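Cell division control protein 45 cdc45 putative (Entamoeba histolytica, PDB 6CC2) probably acts in chromosomal DNA replication as the Cdc45 subunit of the CMG helicase, a RecJ-related protein of the DHH phosphoesterase superfamily. Local coordinates at residues 25-30 and 81-86; 102-107 and 123-128; 359-364 and 383-388; 408-413 and 448-453; 430-435 and 468-473. One frame throughout, in Å; residues are numbered along the deposited sequence.

Interaction 1. Residues 25-30 and 81-86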
# COMPACT_ATOMS: atom_id res chain seq x y z
N ILE A 25 -1.82 3.02 26.10
CA ILE A 25 -1.61 3.73 24.84
C ILE A 25 -2.45 3.05 23.76
O ILE A 25 -2.42 1.83 23.62
CB ILE A 25 -0.12 3.74 24.43
CG1 ILE A 25 0.74 4.36 25.54
CG2 ILE A 25 0.07 4.49 23.13
CD1 ILE A 25 2.21 4.01 25.40
N GLN A 26 -3.19 3.84 22.99
CA GLN A 26 -4.04 3.35 21.92
C GLN A 26 -3.46 3.84 20.61
O GLN A 26 -3.24 5.04 20.42
CB GLN A 26 -5.46 3.89 22.11
CG GLN A 26 -6.54 2.97 21.67
CD GLN A 26 -7.90 3.57 21.94
OE1 GLN A 26 -8.03 4.79 22.00
NE2 GLN A 26 -8.91 2.73 22.06
N LEU A 27 -3.19 2.91 19.68
CA LEU A 27 -2.62 3.26 18.40
C LEU A 27 -3.62 2.93 17.30
O LEU A 27 -3.98 1.77 17.12
CB LEU A 27 -1.30 2.51 18.16
CG LEU A 27 -0.22 2.83 19.20
CD1 LEU A 27 -0.17 1.76 20.27
CD2 LEU A 27 1.13 3.02 18.54
N TYR A 28 -4.08 3.96 16.60
CA TYR A 28 -5.02 3.84 15.50
C TYR A 28 -4.23 3.68 14.20
O TYR A 28 -3.42 4.54 13.85
CB TYR A 28 -5.92 5.07 15.44
CG TYR A 28 -6.84 5.27 16.63
CD1 TYR A 28 -6.33 5.48 17.91
CD2 TYR A 28 -8.21 5.25 16.48
CE1 TYR A 28 -7.17 5.65 18.99
CE2 TYR A 28 -9.07 5.44 17.55
CZ TYR A 28 -8.54 5.63 18.81
OH TYR A 28 -9.40 5.80 19.87
N VAL A 29 -4.47 2.59 13.49
CA VAL A 29 -3.62 2.17 12.39
C VAL A 29 -4.46 2.14 11.12
O VAL A 29 -5.42 1.38 11.03
CB VAL A 29 -3.00 0.80 12.65
CG1 VAL A 29 -2.02 0.45 11.54
CG2 VAL A 29 -2.32 0.77 14.01
N SER A 30 -4.10 2.97 10.18
CA SER A 30 -4.75 2.95 8.86
C SER A 30 -4.18 1.80 8.01
O SER A 30 -3.12 1.26 8.31
CB SER A 30 -4.57 4.29 8.20
OG SER A 30 -3.21 4.54 7.92
N PHE A 81 -2.04 7.43 19.45
CA PHE A 81 -1.25 7.67 18.24
C PHE A 81 -2.15 7.40 17.05
O PHE A 81 -2.83 6.37 17.01
CB PHE A 81 -0.04 6.73 18.18
CG PHE A 81 1.05 7.10 19.09
CD1 PHE A 81 1.02 6.71 20.43
CD2 PHE A 81 2.15 7.82 18.63
CE1 PHE A 81 2.06 7.04 21.28
CE2 PHE A 81 3.18 8.15 19.50
CZ PHE A 81 3.13 7.76 20.81
N PHE A 82 -2.16 8.32 16.09
CA PHE A 82 -2.81 8.13 14.80
C PHE A 82 -1.71 7.88 13.78
O PHE A 82 -0.80 8.72 13.62
CB PHE A 82 -3.64 9.35 14.43
CG PHE A 82 -4.75 9.66 15.41
CD1 PHE A 82 -5.47 8.65 16.02
CD2 PHE A 82 -5.06 10.97 15.72
CE1 PHE A 82 -6.49 8.93 16.92
CE2 PHE A 82 -6.08 11.26 16.61
CZ PHE A 82 -6.81 10.24 17.22
N ILE A 83 -1.75 6.72 13.13
CA ILE A 83 -0.67 6.27 12.24
C ILE A 83 -1.15 6.28 10.79
O ILE A 83 -2.07 5.55 10.43
CB ILE A 83 -0.16 4.88 12.66
CG1 ILE A 83 0.39 4.93 14.08
CG2 ILE A 83 0.89 4.38 11.68
CD1 ILE A 83 0.81 3.58 14.64
N ASP A 84 -0.47 7.10 9.98
CA ASP A 84 -0.70 7.26 8.53
C ASP A 84 -2.10 7.78 8.23
O ASP A 84 -2.63 7.58 7.15
CB ASP A 84 -0.39 5.98 7.75
CG ASP A 84 0.45 6.25 6.47
OD1 ASP A 84 0.87 7.41 6.26
OD2 ASP A 84 0.70 5.30 5.69
N CYS A 85 -2.69 8.49 9.18
CA CYS A 85 -3.93 9.21 8.98
C CYS A 85 -3.96 10.37 9.97
O CYS A 85 -3.12 10.46 10.87
CB CYS A 85 -5.15 8.31 9.17
SG CYS A 85 -5.30 7.58 10.83
N ALA A 86 -4.92 11.27 9.76
CA ALA A 86 -5.31 12.36 10.65
C ALA A 86 -4.45 13.61 10.52
O ALA A 86 -4.90 14.70 10.88
CB ALA A 86 -5.28 11.91 12.11

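Interaction 2. Residues 102-107 and 123-128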
# COMPACT_ATOMS: atom_id res chain seq x y z
N PHE A 102 -3.27 12.78 25.57
CA PHE A 102 -2.10 13.09 24.74
C PHE A 102 -2.33 12.51 23.35
O PHE A 102 -2.52 11.30 23.21
CB PHE A 102 -0.83 12.55 25.40
CG PHE A 102 -0.45 13.29 26.65
CD1 PHE A 102 -1.08 13.02 27.85
CD2 PHE A 102 0.52 14.28 26.61
CE1 PHE A 102 -0.75 13.73 29.01
CE2 PHE A 102 0.86 14.98 27.74
CZ PHE A 102 0.23 14.71 28.95
N VAL A 103 -2.34 13.38 22.35
CA VAL A 103 -2.66 13.02 20.98
C VAL A 103 -1.41 13.21 20.13
O VAL A 103 -0.91 14.34 20.01
CB VAL A 103 -3.83 13.84 20.42
CG1 VAL A 103 -4.05 13.52 18.95
CG2 VAL A 103 -5.09 13.58 21.24
N TYR A 104 -0.93 12.12 19.53
CA TYR A 104 0.23 12.16 18.65
C TYR A 104 -0.16 11.63 17.29
O TYR A 104 -0.97 10.70 17.17
CB TYR A 104 1.41 11.36 19.23
CG TYR A 104 1.92 11.95 20.52
CD1 TYR A 104 2.60 13.16 20.52
CD2 TYR A 104 1.71 11.31 21.73
CE1 TYR A 104 3.06 13.73 21.71
CE2 TYR A 104 2.16 11.87 22.92
CZ TYR A 104 2.84 13.07 22.90
OH TYR A 104 3.29 13.64 24.07
N ILE A 105 0.44 12.21 16.26
CA ILE A 105 0.16 11.83 14.88
C ILE A 105 1.47 11.55 14.17
O ILE A 105 2.38 12.39 14.16
CB ILE A 105 -0.64 12.93 14.15
CG1 ILE A 105 -1.99 13.13 14.84
CG2 ILE A 105 -0.81 12.55 12.68
CD1 ILE A 105 -2.80 14.28 14.26
N ILE A 106 1.57 10.36 13.56
CA ILE A 106 2.69 9.99 12.71
C ILE A 106 2.07 9.66 11.34
O ILE A 106 1.52 8.58 11.15
CB ILE A 106 3.48 8.81 13.24
CG1 ILE A 106 3.99 9.07 14.65
CG2 ILE A 106 4.70 8.52 12.33
CD1 ILE A 106 4.69 7.87 15.30
N ASP A 107 2.16 10.60 10.41
CA ASP A 107 1.41 10.49 9.14
C ASP A 107 2.32 10.96 8.02
O ASP A 107 3.00 11.99 8.14
CB ASP A 107 0.14 11.35 9.22
CG ASP A 107 -0.78 11.17 8.05
OD1 ASP A 107 -0.40 10.46 7.09
OD2 ASP A 107 -1.90 11.74 8.07
N GLY A 123 0.19 16.61 18.64
CA GLY A 123 1.60 16.40 18.40
C GLY A 123 1.87 15.74 17.06
O GLY A 123 1.75 14.52 16.94
N LEU A 124 2.22 16.54 16.06
CA LEU A 124 2.59 16.04 14.74
C LEU A 124 4.06 15.64 14.74
O LEU A 124 4.94 16.50 14.76
CB LEU A 124 2.32 17.10 13.67
CG LEU A 124 0.90 17.57 13.47
CD1 LEU A 124 0.87 18.92 12.77
CD2 LEU A 124 0.12 16.53 12.66
N ILE A 125 4.33 14.36 14.73
CA ILE A 125 5.69 13.86 14.90
C ILE A 125 6.40 13.80 13.55
O ILE A 125 5.89 13.23 12.58
CB ILE A 125 5.70 12.48 15.58
CG1 ILE A 125 5.07 12.58 16.96
CG2 ILE A 125 7.13 11.94 15.68
CD1 ILE A 125 4.89 11.23 17.64
N THR A 126 7.58 14.42 13.50
CA THR A 126 8.47 14.33 12.35
C THR A 126 9.85 13.93 12.84
O THR A 126 10.17 14.09 14.03
CB THR A 126 8.58 15.67 11.59
OG1 THR A 126 9.38 16.56 12.36
CG2 THR A 126 7.21 16.29 11.38
N SER A 127 10.67 13.43 11.93
CA SER A 127 11.98 12.91 12.29
C SER A 127 13.08 13.96 12.31
O SER A 127 14.20 13.66 12.75
CB SER A 127 12.39 11.81 11.32
OG SER A 127 12.67 12.36 10.05
N ASN A 128 12.80 15.19 11.87
CA ASN A 128 13.84 16.21 11.81
C ASN A 128 14.47 16.42 13.18
O ASN A 128 13.91 16.07 14.22
CB ASN A 128 13.26 17.53 11.32
CG ASN A 128 12.22 17.36 10.24
OD1 ASN A 128 12.48 16.77 9.19
ND2 ASN A 128 11.02 17.86 10.50
O HOH W 1 3.13 13.25 11.55

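Interaction 3. Residues 359-364 and 383-388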
# COMPACT_ATOMS: atom_id res chain seq x y z
N HIS A 359 5.09 -7.00 -0.71
CA HIS A 359 4.04 -7.56 -1.56
C HIS A 359 3.22 -8.59 -0.78
O HIS A 359 1.98 -8.60 -0.86
CB HIS A 359 4.64 -8.20 -2.82
CG HIS A 359 5.07 -7.24 -3.86
ND1 HIS A 359 4.20 -6.35 -4.46
CD2 HIS A 359 6.27 -7.06 -4.47
CE1 HIS A 359 4.86 -5.64 -5.37
NE2 HIS A 359 6.11 -6.06 -5.40
N ALA A 360 3.89 -9.45 -0.04
CA ALA A 360 3.22 -10.53 0.66
C ALA A 360 2.30 -9.97 1.74
O ALA A 360 1.15 -10.38 1.86
CB ALA A 360 4.24 -11.48 1.29
N ILE A 361 2.82 -9.05 2.55
CA ILE A 361 2.01 -8.47 3.63
C ILE A 361 0.89 -7.63 3.05
O ILE A 361 -0.25 -7.67 3.55
CB ILE A 361 2.91 -7.65 4.58
CG1 ILE A 361 3.99 -8.56 5.19
CG2 ILE A 361 2.07 -6.97 5.68
CD1 ILE A 361 5.13 -7.81 5.86
N GLY A 362 1.17 -6.86 1.99
CA GLY A 362 0.13 -6.07 1.35
C GLY A 362 -1.02 -6.94 0.87
O GLY A 362 -2.19 -6.58 0.99
N SER A 363 -0.69 -8.12 0.35
CA SER A 363 -1.72 -9.06 -0.07
C SER A 363 -2.49 -9.62 1.12
O SER A 363 -3.72 -9.73 1.07
CB SER A 363 -1.09 -10.18 -0.90
OG SER A 363 -2.07 -11.13 -1.31
N ILE A 364 -1.78 -9.98 2.19
CA ILE A 364 -2.48 -10.52 3.37
C ILE A 364 -3.52 -9.53 3.90
O ILE A 364 -4.63 -9.92 4.30
CB ILE A 364 -1.47 -10.91 4.46
CG1 ILE A 364 -0.65 -12.11 4.06
CG2 ILE A 364 -2.19 -11.16 5.80
CD1 ILE A 364 -1.45 -13.34 3.73
N LYS A 383 1.46 -10.26 12.26
CA LYS A 383 2.05 -11.56 12.51
C LYS A 383 3.05 -11.93 11.42
O LYS A 383 4.15 -12.41 11.71
CB LYS A 383 0.95 -12.62 12.60
CG LYS A 383 1.43 -14.04 12.77
CD LYS A 383 0.26 -15.02 12.65
CE LYS A 383 0.68 -16.46 12.92
NZ LYS A 383 1.11 -16.65 14.33
N LEU A 384 2.70 -11.69 10.15
CA LEU A 384 3.64 -12.00 9.07
C LEU A 384 4.86 -11.09 9.14
O LEU A 384 6.01 -11.55 9.03
CB LEU A 384 2.97 -11.92 7.71
CG LEU A 384 3.88 -12.25 6.53
CD1 LEU A 384 4.60 -13.58 6.74
CD2 LEU A 384 3.11 -12.26 5.18
N LEU A 385 4.65 -9.78 9.31
CA LEU A 385 5.76 -8.85 9.45
C LEU A 385 6.72 -9.32 10.54
O LEU A 385 7.95 -9.24 10.38
CB LEU A 385 5.23 -7.45 9.77
CG LEU A 385 6.26 -6.36 9.97
CD1 LEU A 385 6.96 -6.02 8.65
CD2 LEU A 385 5.56 -5.13 10.55
N SER A 386 6.17 -9.84 11.64
CA SER A 386 6.97 -10.23 12.78
C SER A 386 7.67 -11.57 12.60
O SER A 386 8.43 -11.97 13.50
CB SER A 386 6.09 -10.30 14.05
OG SER A 386 5.49 -9.04 14.34
N SER A 387 7.43 -12.26 11.50
CA SER A 387 7.99 -13.59 11.34
C SER A 387 9.52 -13.56 11.39
O SER A 387 10.16 -12.68 10.81
CB SER A 387 7.55 -14.21 10.01
OG SER A 387 8.07 -15.53 9.93
N THR A 388 10.08 -14.56 12.07
CA THR A 388 11.51 -14.81 12.07
C THR A 388 11.87 -16.00 11.20
O THR A 388 13.03 -16.41 11.19
CB THR A 388 12.01 -15.05 13.50
OG1 THR A 388 11.36 -16.21 14.03
CG2 THR A 388 11.70 -13.84 14.38

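Interaction 4. Residues 408-413 and 448-453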
# COMPACT_ATOMS: atom_id res chain seq x y z
N VAL A 408 -5.12 -9.30 -13.61
CA VAL A 408 -4.55 -8.98 -14.92
C VAL A 408 -5.36 -9.62 -16.03
O VAL A 408 -5.71 -8.98 -17.04
CB VAL A 408 -3.07 -9.40 -14.97
CG1 VAL A 408 -2.56 -9.38 -16.43
CG2 VAL A 408 -2.24 -8.50 -14.12
N GLU A 409 -5.71 -10.90 -15.86
CA GLU A 409 -6.50 -11.58 -16.88
C GLU A 409 -7.83 -10.87 -17.13
O GLU A 409 -8.19 -10.57 -18.28
CB GLU A 409 -6.74 -13.03 -16.47
CG GLU A 409 -7.62 -13.82 -17.44
CD GLU A 409 -7.84 -15.25 -17.00
OE1 GLU A 409 -7.16 -16.15 -17.54
OE2 GLU A 409 -8.70 -15.48 -16.11
N THR A 410 -8.59 -10.60 -16.06
CA THR A 410 -9.86 -9.91 -16.23
C THR A 410 -9.64 -8.49 -16.76
O THR A 410 -10.36 -8.03 -17.65
CB THR A 410 -10.60 -9.85 -14.88
OG1 THR A 410 -10.78 -11.17 -14.37
CG2 THR A 410 -11.96 -9.17 -15.02
N GLY A 411 -8.64 -7.80 -16.22
CA GLY A 411 -8.46 -6.40 -16.52
C GLY A 411 -8.10 -6.17 -17.97
O GLY A 411 -8.61 -5.24 -18.61
N ILE A 412 -7.24 -7.03 -18.52
CA ILE A 412 -6.90 -6.95 -19.93
C ILE A 412 -8.15 -7.05 -20.78
O ILE A 412 -8.34 -6.28 -21.73
CB ILE A 412 -5.89 -8.05 -20.31
CG1 ILE A 412 -4.53 -7.76 -19.68
CG2 ILE A 412 -5.78 -8.18 -21.82
CD1 ILE A 412 -3.53 -8.90 -19.84
N ILE A 413 -9.03 -8.02 -20.46
CA ILE A 413 -10.27 -8.18 -21.23
C ILE A 413 -11.08 -6.89 -21.20
O ILE A 413 -11.55 -6.41 -22.23
CB ILE A 413 -11.08 -9.38 -20.70
CG1 ILE A 413 -10.32 -10.68 -20.94
CG2 ILE A 413 -12.46 -9.43 -21.33
CD1 ILE A 413 -10.91 -11.88 -20.21
N LEU A 448 -13.57 -3.92 -5.55
CA LEU A 448 -12.60 -2.91 -5.13
C LEU A 448 -11.21 -3.25 -5.66
O LEU A 448 -10.48 -2.37 -6.13
CB LEU A 448 -12.57 -2.81 -3.62
CG LEU A 448 -13.69 -2.00 -2.94
CD1 LEU A 448 -13.86 -2.41 -1.48
CD2 LEU A 448 -13.38 -0.52 -3.07
N GLN A 449 -10.85 -4.53 -5.63
CA GLN A 449 -9.53 -4.92 -6.13
C GLN A 449 -9.43 -4.69 -7.62
O GLN A 449 -8.39 -4.26 -8.13
CB GLN A 449 -9.25 -6.38 -5.79
CG GLN A 449 -9.11 -6.64 -4.31
CD GLN A 449 -8.81 -8.08 -4.04
OE1 GLN A 449 -7.73 -8.57 -4.37
NE2 GLN A 449 -9.76 -8.77 -3.46
N LEU A 450 -10.51 -5.00 -8.35
CA LEU A 450 -10.50 -4.80 -9.80
C LEU A 450 -10.45 -3.32 -10.14
O LEU A 450 -9.73 -2.91 -11.05
CB LEU A 450 -11.71 -5.49 -10.42
CG LEU A 450 -11.81 -5.39 -11.94
CD1 LEU A 450 -10.56 -5.98 -12.59
CD2 LEU A 450 -13.05 -6.12 -12.45
N ALA A 451 -11.21 -2.50 -9.41
CA ALA A 451 -11.19 -1.06 -9.66
C ALA A 451 -9.78 -0.49 -9.46
O ALA A 451 -9.34 0.36 -10.25
CB ALA A 451 -12.17 -0.33 -8.75
N GLN A 452 -9.09 -0.92 -8.40
CA GLN A 452 -7.73 -0.46 -8.14
C GLN A 452 -6.80 -0.86 -9.27
O GLN A 452 -5.97 -0.06 -9.73
CB GLN A 452 -7.22 -1.02 -6.82
CG GLN A 452 -5.77 -0.65 -6.52
CD GLN A 452 -5.37 -0.98 -5.09
OE1 GLN A 452 -6.21 -1.35 -4.27
NE2 GLN A 452 -4.09 -0.85 -4.80
N PHE A 453 -6.91 -2.10 -9.74
CA PHE A 453 -6.09 -2.54 -10.85
C PHE A 453 -6.38 -1.72 -12.10
O PHE A 453 -5.45 -1.30 -12.82
CB PHE A 453 -6.30 -4.03 -11.13
CG PHE A 453 -5.56 -4.49 -12.35
CD1 PHE A 453 -4.22 -4.82 -12.26
CD2 PHE A 453 -6.17 -4.50 -13.58
CE1 PHE A 453 -3.52 -5.20 -13.39
CE2 PHE A 453 -5.48 -4.88 -14.71
CZ PHE A 453 -4.14 -5.21 -14.61

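Interaction 5. Residues 430-435 and 468-473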
# COMPACT_ATOMS: atom_id res chain seq x y z
N CYS A 430 -16.29 2.54 -16.00
CA CYS A 430 -16.38 1.28 -16.72
C CYS A 430 -17.53 0.48 -16.12
O CYS A 430 -17.66 0.41 -14.91
CB CYS A 430 -15.11 0.48 -16.62
SG CYS A 430 -15.10 -0.88 -17.79
N SER A 431 -18.34 -0.13 -16.97
CA SER A 431 -19.43 -0.97 -16.51
C SER A 431 -19.30 -2.35 -17.14
O SER A 431 -18.93 -2.48 -18.30
CB SER A 431 -20.82 -0.37 -16.82
OG SER A 431 -21.09 -0.29 -18.17
N VAL A 432 -19.57 -3.37 -16.33
CA VAL A 432 -19.41 -4.77 -16.70
C VAL A 432 -20.75 -5.43 -16.46
O VAL A 432 -21.25 -5.43 -15.33
CB VAL A 432 -18.32 -5.45 -15.85
CG1 VAL A 432 -18.19 -6.91 -16.23
CG2 VAL A 432 -17.00 -4.72 -16.00
N SER A 433 -21.33 -6.00 -17.54
CA SER A 433 -22.55 -6.77 -17.39
C SER A 433 -22.47 -8.08 -18.15
O SER A 433 -23.48 -8.64 -18.56
CB SER A 433 -23.78 -5.97 -17.80
OG SER A 433 -23.64 -5.49 -19.11
N ASP A 434 -21.26 -8.56 -18.39
CA ASP A 434 -21.06 -9.89 -18.99
C ASP A 434 -21.24 -10.95 -17.90
O ASP A 434 -20.75 -10.77 -16.78
CB ASP A 434 -19.67 -9.98 -19.63
CG ASP A 434 -18.95 -11.27 -19.31
OD1 ASP A 434 -18.58 -11.47 -18.14
OD2 ASP A 434 -18.74 -12.08 -20.24
N GLU A 435 -21.92 -12.05 -18.25
CA GLU A 435 -22.36 -13.00 -17.24
C GLU A 435 -21.18 -13.49 -16.39
O GLU A 435 -21.22 -13.41 -15.15
CB GLU A 435 -23.08 -14.18 -17.90
CG GLU A 435 -23.57 -15.22 -16.91
CD GLU A 435 -24.55 -16.21 -17.49
OE1 GLU A 435 -24.61 -16.37 -18.73
OE2 GLU A 435 -25.27 -16.85 -16.69
N PHE A 468 -11.07 6.12 -10.70
CA PHE A 468 -11.75 5.11 -11.49
C PHE A 468 -13.06 4.71 -10.82
O PHE A 468 -13.08 4.41 -9.62
CB PHE A 468 -10.86 3.88 -11.68
CG PHE A 468 -11.27 3.01 -12.82
CD1 PHE A 468 -12.28 2.07 -12.68
CD2 PHE A 468 -10.62 3.11 -14.04
CE1 PHE A 468 -12.65 1.28 -13.75
CE2 PHE A 468 -10.96 2.31 -15.11
CZ PHE A 468 -12.00 1.41 -14.98
N ILE A 469 -14.14 4.69 -11.59
CA ILE A 469 -15.46 4.27 -11.11
C ILE A 469 -15.86 3.04 -11.91
O ILE A 469 -15.90 3.07 -13.15
CB ILE A 469 -16.51 5.38 -11.24
CG1 ILE A 469 -16.14 6.54 -10.33
CG2 ILE A 469 -17.90 4.82 -10.87
CD1 ILE A 469 -16.96 7.76 -10.51
N LEU A 470 -16.11 1.94 -11.20
CA LEU A 470 -16.39 0.64 -11.79
C LEU A 470 -17.78 0.19 -11.36
O LEU A 470 -18.08 0.22 -10.16
CB LEU A 470 -15.34 -0.38 -11.32
CG LEU A 470 -15.62 -1.83 -11.74
CD1 LEU A 470 -15.47 -2.02 -13.19
CD2 LEU A 470 -14.66 -2.75 -10.96
N ALA A 471 -18.60 -0.17 -12.33
CA ALA A 471 -19.93 -0.73 -12.09
C ALA A 471 -19.97 -2.18 -12.53
O ALA A 471 -19.70 -2.47 -13.70
CB ALA A 471 -20.99 0.07 -12.84
N VAL A 472 -20.34 -3.08 -11.62
CA VAL A 472 -20.40 -4.50 -11.91
C VAL A 472 -21.81 -5.01 -11.68
O VAL A 472 -22.37 -4.80 -10.60
CB VAL A 472 -19.39 -5.31 -11.06
CG1 VAL A 472 -19.38 -6.79 -11.52
CG2 VAL A 472 -17.99 -4.68 -11.14
N LEU A 473 -22.35 -5.71 -12.68
CA LEU A 473 -23.69 -6.25 -12.58
C LEU A 473 -23.77 -7.31 -11.49
O LEU A 473 -22.97 -8.24 -11.47
CB LEU A 473 -24.12 -6.83 -13.93
CG LEU A 473 -25.48 -7.52 -13.94
CD1 LEU A 473 -26.61 -6.53 -13.71
CD2 LEU A 473 -25.68 -8.27 -15.25

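Interaction 1. Residues 25-30 and 81-86
The carbonyl oxygen of I83 is held twice by S30. S30 OG donates to I83 O at 2.9 Å, in the carbonyl plane on a lone pair, and S30 N adds a longer bond of 3.3 Å. With chi1 at 66°, OG sits between the backbone N and the carbonyl carbon, which lets hydroxyl and amide share one acceptor. Further back, the parallel ladder is tight: F81 N reaches Q26 O, Y28 N reaches F81 O at 2.7 Å, and I83 N reaches Y28 O.

On one face the edge of the F82 ring is directed at the face of Y28, a T-shaped pair with planes at 82° and centroids 5.1 Å apart; F82 CE1 lies over the Y28 rim. The hydroxyl of Y28 donates to Q26 OE1 at 2.7 Å, from above the amide plane. On the opposite face I25 CG2 meets the F81 ring edge at CD1, 3.6 Å away, while L27 CD2 touches F81 CB and I83 CD1. Helix 33-48 covers L27 and I83, helix 61-71 Y28. The buried core is largely apolar, its backbone, Y28 hydroxyl and S30 OG met by hydrogen bonds, with S30 pinning the strands' C-terminal ends.

Interaction 2. Residues 102-107 and 123-128
I125 and I106 share a side-chain shape: CG1 lies anti to the carbonyl carbon, with chi1 -61° in I125 and -56° in I106. The extended chi2 of I125 then carries CD1 across to the neighbouring strand. There it reaches I106 CG1 at 3.8 Å and, obliquely, Y104 CB at the same distance. Strands 102-106 and 122-125 are adjacent and parallel in the N-terminal sheet, linked by a beta-alpha-beta connection that includes helix 114-118, a layout consistent with the DHH domain of RecJ relatives.

The backbone ladder runs from G123 N on V103 O, through I105 N on G123 O at 2.7 Å, to I125 N on I105 O. G123 faces Y104 without a side chain, and the tyrosine ring comes close, its CD1 4.0 Å from G123 CA. On the other face I105 and L124 run alongside each other in the same direction, with L124 CD2 4.0 Å from I105 CB. Helix 182-192 and helix 8-20 supply V185 and L11 over the I125 side. Where the strands splay apart, a water donates to I105 O at 2.8 Å and to I125 O at 2.9 Å, and accepts from D107 N at 3.0 Å.

Interaction 3. Residues 359-364 and 383-388
L384 meets three residues of the 359-364 helix with a single methyl. Its CD2 approaches I361 CG1 at 3.8 Å, I364 CG1 at 3.9 Å and A360 CB at 4.1 Å, so one branch is cradled by residues on neighbouring turns. CG of L384 stands anti to its backbone N, chi1 -180°, which sets CG out toward the facing helix; CD2 is the branch that touches. The directions of approach differ. L384 and I361 slant past each other, and I361 CG1 also lies 3.9 Å from L384 CG, whereas I364 is crossed at about a right angle and offers its CG1 to the leucine methyl.

I361 has a second task. Its extended chain, chi2 165°, brings CD1 to L385, where it rests 3.8 Å from CD1 and at the same distance from CA. The isoleucine thus spans two consecutive residues of the 374-385 helix near its end, touching side chain in one case and both side chain and backbone in the other. Every link across the contact is apolar.

Flanking helices extend the cluster. Y393 of helix 393-417 leans on both A360 and L384, F397 adds to the A360 side, and V33, I36 and V37 of helix 33-48 meet I361 and L385. Y203 and I206 of helix 199-213 also press on L385. The contact is apolar helix-helix packing: two consecutive helices, 354-364 and 374-385, meet through leucine and isoleucine branches, with helices 33-48, 199-213 and 393-417 around them.

Interaction 4. Residues 408-413 and 448-453
V408, which packs against F453, has its carbonyl oxygen gripped by I412 N at 2.9 Å, an ordinary helical bond that sets the turn on which the phenylalanine rests. A chi1 of 175° sets F453 CG opposite its backbone N, on the side of the 408-413 segment, and the ring beyond it meets V408 and G411. CE1 touches V408 CG2 at 3.6 Å, although the valine's CB itself points away from the other helix. V408 N lies over one face of the ring, offset toward the rim, and CE2 comes within 3.8 Å of G411 CA. This is helix-helix packing in which an aromatic ring lies against the backbone at a glycine.

L450 makes the second, looser meeting. Its CD2 touches T410 CG2 at 4.1 Å, the two side chains crossing at about a right angle, while the threonine hydroxyl turns to N406 O. The axes of segments 408-413 and 448-453 approach to 10.1 Å and cross at -61°. Helix 393-417 is thus joined to helix 444-462 beside the C-terminal mixed sheet: L437 and F441 of helix 435-441 close over T410, F441 also reaches L450, F272 of helix 267-273 backs V408, and V483 of strand 479-485 touches A451.

Interaction 5. Residues 430-435 and 468-473
C430 is the most heavily covered residue of this contact: its CB rests 3.6 Å from F468 CZ, the ring meeting it obliquely, and 4.3 Å from L470 CD1. In F468, chi1 -161° puts CG anti to the backbone N, and the end of the ring, CZ, comes nearest to C430. Farther along the same face, V432 CG2 slants across L470 CD1 at 4.2 Å. On the opposite face S431 CB and A471 CB are 4.0 Å apart, and just beyond the end of strand 427-432 S433 CB meets L473 CD2.

Four backbone bonds set this register: C430 N to I469 O, A471 N to C430 O at 2.8 Å, V432 N to A471 O at 2.8 Å, and L473 N to V432 O. They join the parallel strands 427-432 and 468-474 of a mixed sheet, the product of a beta-alpha-beta crossover through helices 435-441 and 444-462, consistent with the C-terminal domain of RecJ relatives. Helix 444-462 also backs the first shell. L450 packs on L470, and L454 and A455 on F468. C430 is tied by a disulfide to C420 of the adjoining strand 419-423. D434, at the N-cap of helix 435-441, uses OD1 to accept from L437 N.

Overall arrangement
From the N terminus, interaction 1 closes a loop of about fifty residues in the parallel sheet, and interaction 2 follows in series with a much shorter one. Their centres lie about 10 Å apart and they touch, since strands 77-83 and 102-106 are neighbours. Interaction 3 closes a short loop of 18 residues between two consecutive helices, its centre about 19 Å from that of interaction 1. Interactions 4 and 5 close crossing loops of 34 and 32 residues, each opening before the other has closed; L450 and A451 pack against L470. Interaction 4 ties helix 393-417 to this C-terminal unit, and interaction 5 ties its strands together; the centres of interactions 2 and 5 are about 41 Å apart.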